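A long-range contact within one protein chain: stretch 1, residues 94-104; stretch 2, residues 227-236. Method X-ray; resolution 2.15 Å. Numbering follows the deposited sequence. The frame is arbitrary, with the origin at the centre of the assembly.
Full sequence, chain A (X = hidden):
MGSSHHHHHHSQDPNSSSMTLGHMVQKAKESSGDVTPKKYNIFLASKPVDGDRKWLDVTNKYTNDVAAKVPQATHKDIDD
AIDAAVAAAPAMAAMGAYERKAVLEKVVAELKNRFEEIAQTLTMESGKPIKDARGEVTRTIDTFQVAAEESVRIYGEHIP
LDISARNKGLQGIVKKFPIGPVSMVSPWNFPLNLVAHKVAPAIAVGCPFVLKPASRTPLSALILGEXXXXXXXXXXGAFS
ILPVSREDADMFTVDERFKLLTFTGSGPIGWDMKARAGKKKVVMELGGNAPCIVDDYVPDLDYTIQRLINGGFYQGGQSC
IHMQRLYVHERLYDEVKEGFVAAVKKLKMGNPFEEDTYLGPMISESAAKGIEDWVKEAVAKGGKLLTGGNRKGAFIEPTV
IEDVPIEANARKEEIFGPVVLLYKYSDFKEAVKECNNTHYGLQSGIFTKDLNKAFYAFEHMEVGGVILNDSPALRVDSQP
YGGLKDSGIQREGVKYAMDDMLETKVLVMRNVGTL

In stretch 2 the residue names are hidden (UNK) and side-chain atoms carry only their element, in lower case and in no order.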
# COMPACT_ATOMS: atom_id res chain seq x y z
N ALA A 94 -14.84 -17.63 -10.57
CA ALA A 94 -13.86 -18.28 -11.47
C ALA A 94 -13.49 -17.43 -12.70
O ALA A 94 -12.56 -17.78 -13.42
CB ALA A 94 -14.36 -19.66 -11.91
N MET A 95 -14.21 -16.33 -12.97
CA MET A 95 -13.87 -15.45 -14.10
C MET A 95 -12.44 -14.90 -13.92
O MET A 95 -12.03 -14.57 -12.79
CB MET A 95 -14.81 -14.23 -14.11
CG MET A 95 -16.21 -14.53 -14.58
SD MET A 95 -17.26 -13.08 -14.38
CE MET A 95 -16.87 -12.16 -15.90
N GLY A 96 -11.72 -14.78 -15.03
CA GLY A 96 -10.41 -14.13 -15.04
C GLY A 96 -10.62 -12.65 -14.83
O GLY A 96 -11.70 -12.13 -15.14
N ALA A 97 -9.61 -11.95 -14.26
CA ALA A 97 -9.68 -10.51 -13.99
C ALA A 97 -9.98 -9.71 -15.27
O ALA A 97 -10.79 -8.79 -15.24
CB ALA A 97 -8.39 -10.01 -13.32
N TYR A 98 -9.37 -10.13 -16.40
CA TYR A 98 -9.55 -9.53 -17.72
C TYR A 98 -11.00 -9.71 -18.24
O TYR A 98 -11.47 -8.90 -19.03
CB TYR A 98 -8.52 -10.08 -18.75
CG TYR A 98 -8.77 -11.52 -19.14
CD1 TYR A 98 -8.28 -12.57 -18.37
CD2 TYR A 98 -9.57 -11.84 -20.24
CE1 TYR A 98 -8.57 -13.90 -18.67
CE2 TYR A 98 -9.87 -13.17 -20.56
CZ TYR A 98 -9.36 -14.20 -19.77
OH TYR A 98 -9.62 -15.51 -20.08
N GLU A 99 -11.69 -10.79 -17.81
CA GLU A 99 -13.09 -11.04 -18.20
C GLU A 99 -14.00 -10.08 -17.48
O GLU A 99 -14.92 -9.55 -18.10
CB GLU A 99 -13.51 -12.50 -17.93
CG GLU A 99 -12.80 -13.51 -18.81
CD GLU A 99 -13.22 -14.95 -18.62
OE1 GLU A 99 -13.65 -15.56 -19.63
OE2 GLU A 99 -13.14 -15.47 -17.48
N ARG A 100 -13.74 -9.83 -16.17
CA ARG A 100 -14.51 -8.87 -15.37
C ARG A 100 -14.30 -7.47 -15.96
O ARG A 100 -15.28 -6.74 -16.14
CB ARG A 100 -14.10 -8.91 -13.88
CG ARG A 100 -14.36 -10.25 -13.21
CD ARG A 100 -14.21 -10.19 -11.70
NE ARG A 100 -12.94 -9.59 -11.26
CZ ARG A 100 -11.83 -10.28 -11.01
NH1 ARG A 100 -10.74 -9.65 -10.59
NH2 ARG A 100 -11.81 -11.60 -11.15
N LYS A 101 -13.05 -7.15 -16.36
CA LYS A 101 -12.70 -5.89 -17.01
C LYS A 101 -13.44 -5.71 -18.34
O LYS A 101 -13.95 -4.62 -18.61
CB LYS A 101 -11.19 -5.82 -17.27
CG LYS A 101 -10.71 -4.43 -17.70
CD LYS A 101 -9.24 -4.40 -18.01
CE LYS A 101 -8.78 -2.98 -18.19
NZ LYS A 101 -7.50 -2.90 -18.93
N ALA A 102 -13.46 -6.76 -19.19
CA ALA A 102 -14.13 -6.75 -20.49
C ALA A 102 -15.63 -6.44 -20.35
O ALA A 102 -16.16 -5.69 -21.17
CB ALA A 102 -13.91 -8.07 -21.24
N VAL A 103 -16.31 -6.99 -19.30
CA VAL A 103 -17.73 -6.71 -19.03
C VAL A 103 -17.90 -5.20 -18.79
O VAL A 103 -18.73 -4.55 -19.44
CB VAL A 103 -18.31 -7.52 -17.82
CG1 VAL A 103 -19.76 -7.11 -17.52
CG2 VAL A 103 -18.21 -9.03 -18.05
N LEU A 104 -17.10 -4.65 -17.86
CA LEU A 104 -17.16 -3.24 -17.47
C LEU A 104 -16.82 -2.28 -18.62
O LEU A 104 -17.45 -1.23 -18.73
CB LEU A 104 -16.28 -2.99 -16.23
CG LEU A 104 -16.70 -3.74 -14.97
CD1 LEU A 104 -15.56 -3.95 -14.03
CD2 LEU A 104 -17.90 -3.06 -14.29
N UNK A 227 -28.00 -3.61 -21.39
CA UNK A 227 -26.58 -3.59 -21.72
C UNK A 227 -25.92 -4.89 -21.22
O UNK A 227 -25.29 -5.59 -21.99
c UNK A 227 -26.19 0.27 -21.16
c UNK A 227 -25.91 -2.31 -21.15
c UNK A 227 -24.37 -2.43 -21.15
c UNK A 227 -26.42 -1.05 -21.88
N UNK A 228 -26.15 -5.25 -19.94
CA UNK A 228 -25.58 -6.42 -19.30
C UNK A 228 -26.00 -7.73 -19.93
O UNK A 228 -25.18 -8.64 -20.04
c UNK A 228 -25.60 -5.46 -15.51
c UNK A 228 -25.15 -5.37 -16.95
c UNK A 228 -23.63 -5.51 -17.05
c UNK A 228 -25.87 -6.42 -17.79
N UNK A 229 -27.27 -7.82 -20.37
CA UNK A 229 -27.86 -8.98 -21.03
C UNK A 229 -27.10 -9.38 -22.30
O UNK A 229 -26.98 -10.56 -22.58
c UNK A 229 -30.64 -11.62 -23.00
c UNK A 229 -30.43 -9.51 -23.53
c UNK A 229 -29.35 -8.71 -21.32
n UNK A 229 -30.10 -11.04 -21.94
c UNK A 229 -29.97 -9.69 -22.27
n UNK A 229 -30.86 -10.74 -23.98
N UNK A 230 -26.58 -8.40 -23.07
CA UNK A 230 -25.85 -8.63 -24.32
C UNK A 230 -24.37 -8.99 -24.10
O UNK A 230 -23.68 -9.25 -25.08
c UNK A 230 -27.50 -5.68 -26.42
c UNK A 230 -27.41 -4.45 -25.53
n UNK A 230 -27.76 -3.19 -26.24
c UNK A 230 -25.97 -7.38 -25.23
c UNK A 230 -27.41 -7.05 -25.67
N UNK A 231 -23.89 -9.01 -22.84
CA UNK A 231 -22.47 -9.31 -22.56
C UNK A 231 -22.28 -10.80 -22.24
O UNK A 231 -22.63 -11.28 -21.16
c UNK A 231 -21.76 -5.82 -20.90
c UNK A 231 -22.00 -6.87 -21.98
c UNK A 231 -20.39 -8.71 -21.21
c UNK A 231 -21.86 -8.34 -21.50
N UNK A 232 -21.68 -11.51 -23.21
CA UNK A 232 -21.41 -12.95 -23.21
C UNK A 232 -20.46 -13.41 -22.09
O UNK A 232 -20.65 -14.51 -21.58
c UNK A 232 -19.89 -11.52 -26.03
o UNK A 232 -19.31 -11.51 -27.14
c UNK A 232 -20.92 -13.43 -24.60
c UNK A 232 -19.68 -12.72 -25.13
o UNK A 232 -20.59 -10.56 -25.63
N UNK A 233 -19.45 -12.57 -21.72
CA UNK A 233 -18.47 -12.84 -20.65
C UNK A 233 -19.13 -12.99 -19.28
O UNK A 233 -18.59 -13.68 -18.41
c UNK A 233 -16.39 -11.66 -21.66
c UNK A 233 -16.71 -10.77 -22.84
o UNK A 233 -15.74 -10.34 -23.52
c UNK A 233 -17.43 -11.70 -20.55
o UNK A 233 -17.90 -10.54 -23.13
N UNK A 234 -20.28 -12.33 -19.08
CA UNK A 234 -20.99 -12.37 -17.81
C UNK A 234 -21.81 -13.66 -17.67
O UNK A 234 -22.69 -13.90 -18.49
c UNK A 234 -22.22 -10.66 -16.23
c UNK A 234 -21.85 -11.09 -17.65
c UNK A 234 -20.97 -10.39 -15.37
c UNK A 234 -23.11 -9.44 -16.28
N UNK A 235 -21.48 -14.54 -16.69
CA UNK A 235 -22.22 -15.81 -16.55
C UNK A 235 -23.74 -15.66 -16.42
O UNK A 235 -24.22 -14.66 -15.90
c UNK A 235 -21.62 -16.44 -15.28
c UNK A 235 -20.43 -14.42 -15.65
c UNK A 235 -20.25 -15.83 -15.16
N UNK A 236 -24.50 -16.67 -16.88
CA UNK A 236 -25.96 -16.69 -16.77
C UNK A 236 -26.38 -16.72 -15.29
O UNK A 236 -25.84 -17.49 -14.51
c UNK A 236 -28.03 -17.90 -17.75
c UNK A 236 -28.41 -16.91 -18.87
c UNK A 236 -26.52 -17.90 -17.52
c UNK A 236 -28.52 -19.32 -18.05

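Position 227 lies in a helix that begins earlier in the chain. It carries four carbons, forked at the first, with one arm two carbons long. None comes within contact distance of stretch 1. This is Ile227.

Position 228 also has four carbons, but the fork is at the second. One terminal carbon lies 4.2 Å from Val103 CG1. The residue is Leu228, and that carbon is CD2.

Position 229 has one carbon leading to a five-membered ring of three carbons and two nitrogens. It is His229, out of reach of stretch 1.

Position 230 has four carbons in a row ending in nitrogen. This is Lys230, exposed and also out of reach. Its backbone N bonds to Ile227 O at 3.3 Å.

Position 231 again has four carbons forked at the first, one arm two carbons long. The end of the long arm is 3.6 Å from Val103 O. The short arm is 3.9 Å from Val103 CG2. This is Ile231, buried and directed toward stretch 1.

Position 232 has three carbons, the third carrying two oxygens. The length fits Glu232. Its CB points away, and no atom touches stretch 1.

Position 233 has the same make-up but points toward the helix of stretch 1. CB is 3.7 Å from Val103 CG2, and a carboxylate oxygen is 3.7 Å from Ala102 CB. This is Glu233. Its backbone O lies 3.4 Å from Met95 CE.

Position 234 has four carbons, forked at the second. One terminal carbon reaches Val103 CG2 at 4.1 Å and Met95 CE at 4.5 Å. This is Leu234. It closes a type I turn from Ile231, with a weak bond from Leu234 N to Ile231 O at 3.3 Å.

Position 235 has three carbons closing a ring onto the backbone N. The ring carbon attached to N is 3.7 Å from Met95 SD. This is Pro235.

Position 236 has four carbons forked at the second. This is Leu236, exposed and out of reach.

The contact works by packing, with no hydrogen bond across it. The turn brings Ile231, Glu233 and Leu234 to Val103, which has the largest covered area in stretch 1. Met95 extends the contact to Pro235. Glu233 contributes through CB as well as its carboxylate, whose oxygens bond to a residue flanking the stretches. Within stretch 1, Glu99 OE2 accepts a hydrogen bond from Gly96 N at 2.9 Å, tying the side chain back to the helix start. The joined surfaces bury 365 Å².

Stretch 2, residues 227-236: ILHKIEELPL
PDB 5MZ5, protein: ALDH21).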